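Local coordinates for protein Lysine/ornithine decarboxylase (Selenomonas ruminantium, PDB 5GJO) that decarboxylates both L-lysine and L-ornithine, giving cadaverine and putrescine, as a homodimeric enzyme dependent on pyridoxal 5'-phosphate, at residues Phe114-Asp117 and Glu121-Lys124; Gly274-Gly279 and Trp283-Glu288. The protein carries 2 engineered substitutions. All blocks are in the same frame, centred on the assembly; numbering follows the deposited sequence.

Contact 1. Residues Phe114-Asp117 and Glu121-Lys124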
ATOM      1  N   PHE A 114      -3.180  25.251  12.486  1.00 16.56           N
ATOM      2  CA  PHE A 114      -2.540  23.994  12.834  1.00 17.64           C
ATOM      3  C   PHE A 114      -3.360  23.322  13.923  1.00 14.40           C
ATOM      4  O   PHE A 114      -4.020  23.984  14.662  1.00 14.28           O
ATOM      5  CB  PHE A 114      -1.157  24.242  13.448  1.00 18.91           C
ATOM      6  CG  PHE A 114      -0.123  24.816  12.514  1.00 21.99           C
ATOM      7  CD1 PHE A 114      -0.175  24.607  11.172  1.00 23.44           C
ATOM      8  CD2 PHE A 114       0.942  25.527  13.025  1.00 25.07           C
ATOM      9  CE1 PHE A 114       0.776  25.118  10.336  1.00 24.61           C
ATOM     10  CE2 PHE A 114       1.904  26.039  12.203  1.00 27.78           C
ATOM     11  CZ  PHE A 114       1.814  25.836  10.847  1.00 29.65           C
ATOM     12  N   THR A 115      -3.291  22.004  13.984  1.00 15.41           N
ATOM     13  CA  THR A 115      -3.662  21.234  15.216  1.00 14.22           C
ATOM     14  C   THR A 115      -2.465  20.681  15.891  1.00 13.65           C
ATOM     15  O   THR A 115      -1.432  20.514  15.310  1.00 15.67           O
ATOM     16  CB  THR A 115      -4.745  20.122  14.960  1.00 15.15           C
ATOM     17  OG1 THR A 115      -4.128  19.077  14.248  1.00 16.15           O
ATOM     18  CG2 THR A 115      -5.881  20.668  14.119  1.00 14.23           C
ATOM     19  N   PHE A 116      -2.623  20.402  17.179  1.00 14.43           N
ATOM     20  CA  PHE A 116      -1.613  19.716  17.953  1.00 14.58           C
ATOM     21  C   PHE A 116      -2.212  18.996  19.164  1.00 12.68           C
ATOM     22  O   PHE A 116      -3.282  19.306  19.597  1.00 15.12           O
ATOM     23  CB  PHE A 116      -0.500  20.671  18.379  1.00 15.92           C
ATOM     24  CG  PHE A 116      -0.879  21.598  19.488  1.00 15.84           C
ATOM     25  CD1 PHE A 116      -1.905  22.498  19.336  1.00 15.51           C
ATOM     26  CD2 PHE A 116      -0.188  21.581  20.684  1.00 15.50           C
ATOM     27  CE1 PHE A 116      -2.236  23.363  20.357  1.00 17.38           C
ATOM     28  CE2 PHE A 116      -0.523  22.427  21.705  1.00 15.32           C
ATOM     29  CZ  PHE A 116      -1.546  23.313  21.546  1.00 17.09           C
ATOM     30  N   ASP A 117      -1.499  17.997  19.652  1.00 13.44           N
ATOM     31  CA  ASP A 117      -1.938  17.251  20.816  1.00 15.02           C
ATOM     32  C   ASP A 117      -0.835  16.952  21.826  1.00 16.26           C
ATOM     33  O   ASP A 117      -1.024  16.146  22.693  1.00 17.03           O
ATOM     34  CB  ASP A 117      -2.670  15.963  20.411  1.00 17.99           C
ATOM     35  CG  ASP A 117      -1.786  14.982  19.665  1.00 17.54           C
ATOM     36  OD1 ASP A 117      -0.567  15.081  19.746  1.00 18.52           O
ATOM     37  OD2 ASP A 117      -2.333  14.097  19.005  1.00 17.25           O
ATOM     38  N   GLU A 121       5.155  19.401  20.243  1.00 17.40           N
ATOM     39  CA  GLU A 121       4.785  20.029  18.970  1.00 16.69           C
ATOM     40  C   GLU A 121       4.884  21.557  18.961  1.00 18.54           C
ATOM     41  O   GLU A 121       4.959  22.180  17.929  1.00 17.94           O
ATOM     42  CB  GLU A 121       3.365  19.631  18.596  1.00 15.85           C
ATOM     43  CG  GLU A 121       2.998  19.881  17.133  1.00 17.46           C
ATOM     44  CD  GLU A 121       3.697  18.962  16.149  1.00 17.33           C
ATOM     45  OE1 GLU A 121       4.435  18.077  16.593  1.00 19.93           O
ATOM     46  OE2 GLU A 121       3.505  19.136  14.941  1.00 17.29           O
ATOM     47  N   ILE A 122       4.851  22.145  20.145  1.00 19.35           N
ATOM     48  CA  ILE A 122       4.663  23.594  20.263  1.00 19.57           C
ATOM     49  C   ILE A 122       5.874  24.319  19.694  1.00 20.03           C
ATOM     50  O   ILE A 122       5.744  25.244  18.843  1.00 20.72           O
ATOM     51  CB  ILE A 122       4.427  23.976  21.721  1.00 17.68           C
ATOM     52  CG1 ILE A 122       3.084  23.461  22.209  1.00 17.74           C
ATOM     53  CG2 ILE A 122       4.517  25.542  21.896  1.00 20.99           C
ATOM     54  CD1 ILE A 122       2.819  23.643  23.700  1.00 18.40           C
ATOM     55  N   ASP A 123       7.074  23.964  20.158  1.00 22.83           N
ATOM     56  CA  ASP A 123       8.260  24.700  19.656  1.00 23.87           C
ATOM     57  C   ASP A 123       8.497  24.591  18.149  1.00 23.79           C
ATOM     58  O   ASP A 123       8.882  25.582  17.514  1.00 23.83           O
ATOM     59  CB  ASP A 123       9.530  24.359  20.418  1.00 27.74           C
ATOM     60  CG  ASP A 123       9.503  24.936  21.878  1.00 35.87           C
ATOM     61  OD1 ASP A 123       8.572  25.724  22.229  1.00 37.45           O
ATOM     62  OD2 ASP A 123      10.401  24.545  22.686  1.00 39.67           O
ATOM     63  N   LYS A 124       8.252  23.425  17.562  1.00 20.74           N
ATOM     64  CA  LYS A 124       8.314  23.206  16.111  1.00 20.16           C
ATOM     65  C   LYS A 124       7.365  24.191  15.410  1.00 19.53           C
ATOM     66  O   LYS A 124       7.777  24.815  14.417  1.00 24.72           O
ATOM     67  CB  LYS A 124       7.869  21.745  15.717  1.00 22.59           C
ATOM     68  CG  LYS A 124       8.789  20.630  16.111  1.00 27.90           C
ATOM     69  CD  LYS A 124       8.098  19.212  16.157  1.00 27.41           C
ATOM     70  CE  LYS A 124       7.471  18.829  14.873  1.00 27.01           C
ATOM     71  NZ  LYS A 124       6.809  17.462  14.922  1.00 24.75           N
TER
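Lys124 NZ is gripped by three oxygens: Glu121 OE1, Lys98 O and Ile273 O of the second subunit. The glutamate among them, three residues before the lysine, packs its stem on Phe116. Lys124 NZ gives Glu121 OE1 a hydrogen bond and salt bridge at 3.0 Å. It comes in on the syn side, 31° out of the carboxylate plane. Lys98 forms a salt bridge with Glu121 OE2. The Lys98 ammonium also bonds to Thr115 O, so it ties the glutamate to the strand. These residues belong to a beta-alpha-beta unit of the PLP-binding TIM barrel: strand 113-116, helix 122-128 and strand 133-137. The turn between strand and helix is short, and the CA atoms of Phe116 and Glu121 lie 6.5 Å apart.

Across the contact the touching is apolar. Glu121 CG meets Phe116 CB at 3.8 Å, and Glu121 CB lies 4.0 Å from the same Phe116 CB. Glu121 CG stands anti to the backbone N (chi1 -164°), and the chain then bends at chi2 (70°). Its methylenes thus rest on the phenylalanine while its oxygens turn to the lysines. With an alanine here, Lys98 and Lys124 would probably lose their shared carboxylate, and a gap would be likely where Glu121 CG meets Phe116 CB. The Phe116 ring reaches over to Ile122. Leu163 and Ala167 of helix 160-169 and Met125 also pack on Phe116, so it is buried between neighbouring helices. The isoleucine uses its longer branch, which approaches the ring obliquely: Ile122 CG1 is 3.8 Å from Phe116 CE2, and Ile122 CD1 is 4.1 Å from that same ring carbon.

Contact 2. Residues Gly274-Gly279 and Trp283-Glu288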
ATOM      1  N   GLY A 274      -8.522 -13.912 -15.954  1.00 14.69           N
ATOM      2  CA  GLY A 274      -8.371 -15.369 -15.911  1.00 16.75           C
ATOM      3  C   GLY A 274      -9.490 -16.014 -15.128  1.00 15.06           C
ATOM      4  O   GLY A 274     -10.109 -15.389 -14.244  1.00 15.46           O
ATOM      5  N   THR A 275      -9.788 -17.266 -15.485  1.00 15.28           N
ATOM      6  CA  THR A 275     -10.678 -18.100 -14.722  1.00 15.11           C
ATOM      7  C   THR A 275      -9.944 -19.361 -14.254  1.00 16.04           C
ATOM      8  O   THR A 275      -8.886 -19.753 -14.812  1.00 15.74           O
ATOM      9  CB  THR A 275     -11.870 -18.567 -15.523  1.00 17.31           C
ATOM     10  OG1 THR A 275     -11.426 -19.354 -16.654  1.00 16.38           O
ATOM     11  CG2 THR A 275     -12.665 -17.349 -16.075  1.00 15.95           C
ATOM     12  N   LYS A 276     -10.478 -19.972 -13.208  1.00 16.77           N
ATOM     13  CA  LYS A 276     -10.086 -21.300 -12.775  1.00 16.85           C
ATOM     14  C   LYS A 276     -11.379 -22.049 -12.501  1.00 19.31           C
ATOM     15  O   LYS A 276     -11.996 -21.835 -11.496  1.00 21.52           O
ATOM     16  CB  LYS A 276      -9.212 -21.208 -11.534  1.00 17.73           C
ATOM     17  CG  LYS A 276      -7.982 -20.353 -11.738  1.00 18.72           C
ATOM     18  CD  LYS A 276      -7.239 -20.080 -10.460  1.00 21.33           C
ATOM     19  CE  LYS A 276      -6.034 -19.191 -10.693  1.00 24.28           C
ATOM     20  NZ  LYS A 276      -5.246 -19.462 -11.925  1.00 21.16           N
ATOM     21  N   THR A 277     -11.779 -22.913 -13.419  1.00 19.41           N
ATOM     22  CA  THR A 277     -13.049 -23.623 -13.287  1.00 20.66           C
ATOM     23  C   THR A 277     -12.952 -25.003 -12.646  1.00 24.14           C
ATOM     24  O   THR A 277     -13.977 -25.657 -12.409  1.00 22.28           O
ATOM     25  CB  THR A 277     -13.738 -23.779 -14.650  1.00 23.18           C
ATOM     26  OG1 THR A 277     -12.858 -24.492 -15.533  1.00 26.07           O
ATOM     27  CG2 THR A 277     -14.075 -22.415 -15.254  1.00 24.67           C
ATOM     28  N   ARG A 278     -11.743 -25.473 -12.346  1.00 19.05           N
ATOM     29  CA  ARG A 278     -11.600 -26.822 -11.849  1.00 25.22           C
ATOM     30  C   ARG A 278     -12.261 -26.935 -10.477  1.00 28.45           C
ATOM     31  O   ARG A 278     -12.298 -25.981  -9.694  1.00 29.02           O
ATOM     32  CB  ARG A 278     -10.088 -27.170 -11.741  1.00 23.26           C
ATOM     33  CG  ARG A 278      -9.308 -26.454 -10.615  1.00 23.57           C
ATOM     34  CD  ARG A 278      -7.910 -27.088 -10.542  1.00 25.03           C
ATOM     35  NE  ARG A 278      -7.194 -26.942 -11.792  1.00 22.86           N
ATOM     36  CZ  ARG A 278      -6.438 -25.886 -12.112  1.00 26.22           C
ATOM     37  NH1 ARG A 278      -5.786 -25.821 -13.275  1.00 23.48           N
ATOM     38  NH2 ARG A 278      -6.363 -24.851 -11.292  1.00 24.50           N
ATOM     39  N   GLY A 279     -12.757 -28.102 -10.114  1.00 29.05           N
ATOM     40  CA  GLY A 279     -13.408 -28.123  -8.785  1.00 35.51           C
ATOM     41  C   GLY A 279     -14.666 -27.253  -8.521  1.00 36.57           C
ATOM     42  O   GLY A 279     -15.312 -26.726  -9.449  1.00 35.15           O
ATOM     43  N   TRP A 283     -12.773 -19.692  -9.561  1.00 18.41           N
ATOM     44  CA  TRP A 283     -12.012 -18.462  -9.269  1.00 17.71           C
ATOM     45  C   TRP A 283     -12.013 -17.579 -10.481  1.00 15.49           C
ATOM     46  O   TRP A 283     -11.896 -18.028 -11.641  1.00 15.70           O
ATOM     47  CB  TRP A 283     -10.584 -18.701  -8.923  1.00 17.33           C
ATOM     48  CG  TRP A 283     -10.306 -19.297  -7.587  1.00 17.36           C
ATOM     49  CD1 TRP A 283     -10.886 -20.415  -7.036  1.00 18.69           C
ATOM     50  CD2 TRP A 283      -9.331 -18.852  -6.622  1.00 16.78           C
ATOM     51  NE1 TRP A 283     -10.378 -20.635  -5.763  1.00 17.44           N
ATOM     52  CE2 TRP A 283      -9.376 -19.738  -5.527  1.00 16.59           C
ATOM     53  CE3 TRP A 283      -8.432 -17.794  -6.574  1.00 16.20           C
ATOM     54  CZ2 TRP A 283      -8.599 -19.541  -4.377  1.00 17.15           C
ATOM     55  CZ3 TRP A 283      -7.690 -17.599  -5.439  1.00 16.46           C
ATOM     56  CH2 TRP A 283      -7.737 -18.496  -4.366  1.00 16.29           C
ATOM     57  N   TYR A 284     -12.074 -16.295 -10.223  1.00 14.33           N
ATOM     58  CA  TYR A 284     -11.873 -15.300 -11.220  1.00 13.12           C
ATOM     59  C   TYR A 284     -10.746 -14.376 -10.781  1.00 13.64           C
ATOM     60  O   TYR A 284     -10.775 -13.857  -9.657  1.00 15.27           O
ATOM     61  CB  TYR A 284     -13.124 -14.456 -11.348  1.00 13.54           C
ATOM     62  CG  TYR A 284     -14.300 -15.338 -11.669  1.00 14.01           C
ATOM     63  CD1 TYR A 284     -14.344 -15.963 -12.902  1.00 16.15           C
ATOM     64  CD2 TYR A 284     -15.317 -15.560 -10.764  1.00 15.78           C
ATOM     65  CE1 TYR A 284     -15.366 -16.821 -13.221  1.00 16.97           C
ATOM     66  CE2 TYR A 284     -16.426 -16.373 -11.104  1.00 16.70           C
ATOM     67  CZ  TYR A 284     -16.396 -17.017 -12.325  1.00 16.77           C
ATOM     68  OH  TYR A 284     -17.414 -17.789 -12.768  1.00 15.93           O
ATOM     69  N   ILE A 285      -9.822 -14.142 -11.709  1.00 13.42           N
ATOM     70  CA  ILE A 285      -8.705 -13.239 -11.497  1.00 14.30           C
ATOM     71  C   ILE A 285      -9.006 -11.924 -12.173  1.00 14.25           C
ATOM     72  O   ILE A 285      -9.312 -11.883 -13.363  1.00 13.47           O
ATOM     73  CB  ILE A 285      -7.378 -13.821 -12.050  1.00 14.63           C
ATOM     74  CG1 ILE A 285      -7.089 -15.130 -11.332  1.00 16.00           C
ATOM     75  CG2 ILE A 285      -6.238 -12.849 -11.774  1.00 15.19           C
ATOM     76  CD1 ILE A 285      -7.111 -15.067  -9.849  1.00 13.98           C
ATOM     77  N   LEU A 286      -8.986 -10.841 -11.373  1.00 14.03           N
ATOM     78  CA  LEU A 286      -9.246  -9.471 -11.877  1.00 13.73           C
ATOM     79  C   LEU A 286      -7.974  -8.693 -12.147  1.00 12.88           C
ATOM     80  O   LEU A 286      -6.974  -9.076 -11.637  1.00 12.46           O
ATOM     81  CB  LEU A 286     -10.097  -8.671 -10.852  1.00 12.47           C
ATOM     82  CG  LEU A 286     -11.406  -9.397 -10.448  1.00 12.26           C
ATOM     83  CD1 LEU A 286     -12.124  -8.541  -9.425  1.00 12.96           C
ATOM     84  CD2 LEU A 286     -12.253  -9.596 -11.681  1.00 14.57           C
ATOM     85  N   ASP A 287      -8.044  -7.628 -12.966  1.00 12.61           N
ATOM     86  CA  ASP A 287      -6.931  -6.794 -13.222  1.00 12.43           C
ATOM     87  C   ASP A 287      -6.671  -5.673 -12.228  1.00 13.59           C
ATOM     88  O   ASP A 287      -5.699  -4.920 -12.424  1.00 14.03           O
ATOM     89  CB  ASP A 287      -6.796  -6.371 -14.683  1.00 14.39           C
ATOM     90  CG  ASP A 287      -7.974  -5.527 -15.205  1.00 14.51           C
ATOM     91  OD1 ASP A 287      -8.808  -5.020 -14.430  1.00 13.47           O
ATOM     92  OD2 ASP A 287      -8.032  -5.345 -16.462  1.00 17.06           O
ATOM     93  N   GLU A 288      -7.410  -5.650 -11.154  1.00 12.31           N
ATOM     94  CA  GLU A 288      -7.176  -4.816 -10.007  1.00 11.64           C
ATOM     95  C   GLU A 288      -7.242  -5.660  -8.755  1.00 12.33           C
ATOM     96  O   GLU A 288      -8.094  -6.539  -8.643  1.00 13.40           O
ATOM     97  CB  GLU A 288      -8.135  -3.628  -9.933  1.00 11.89           C
ATOM     98  CG  GLU A 288      -7.807  -2.579  -8.858  1.00 15.57           C
ATOM     99  CD  GLU A 288      -6.647  -1.635  -9.169  1.00 18.68           C
ATOM    100  OE1 GLU A 288      -6.457  -0.702  -8.365  1.00 16.04           O
ATOM    101  OE2 GLU A 288      -5.965  -1.793 -10.242  1.00 20.47           O
TER
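Ile285 N donates to Gly274 O at 2.8 Å, with an almost straight N-H...O angle of 177°. This bond belongs to a beta hairpin between strands 266-276 and 283-286. Lys276 and Trp283 form the other hydrogen-bonded pair: Lys276 N to Trp283 O at 2.9 Å, and Trp283 N to Lys276 O at 3.0 Å. The return bond from Gly274 N to Ile285 O is weak, at 3.4 Å. Thr275 and Tyr284 between them are a non-hydrogen-bonded pair.

Lys276, Trp283 and Ile285 share one face of the sheet. The extended methylene chain of Lys276 crosses the Trp283 stem, with Lys276 CB and Lys276 CD each 3.9 Å from Trp283 CB. The chain bends only at chi4 (-40°), and Lys276 NZ forms a salt bridge with Asp117 of the second subunit. This end of the hairpin thus lies at the dimer interface.

Thr275 and Tyr284 lie on the other face. Tyr284 OH accepts a hydrogen bond from Leu339 N. The threonine methyl meets the tyrosine ring at its edge, in the ring plane, with Thr275 CG2 3.8 Å from Tyr284 CD1.

Within one chain the two contacts lie far apart, on opposite sides of its centre. Their centres are 50 Å apart and their nearest atoms about 30 Å. The dimer brings them together: contact 1 of one subunit faces contact 2 of the other. Besides the salt bridge of Lys276, Asp117, just after the strand of contact 1, bonds through its carbonyl O to the Arg278 guanidinium of the second subunit. Neither contact binds the cofactor. The side chains of Phe116 and Lys276 are each about 12 Å from a bound PLP. The Ile285 side chain is about 10 Å from that of Cys324, the probable proton donor shared with the dimeric partner.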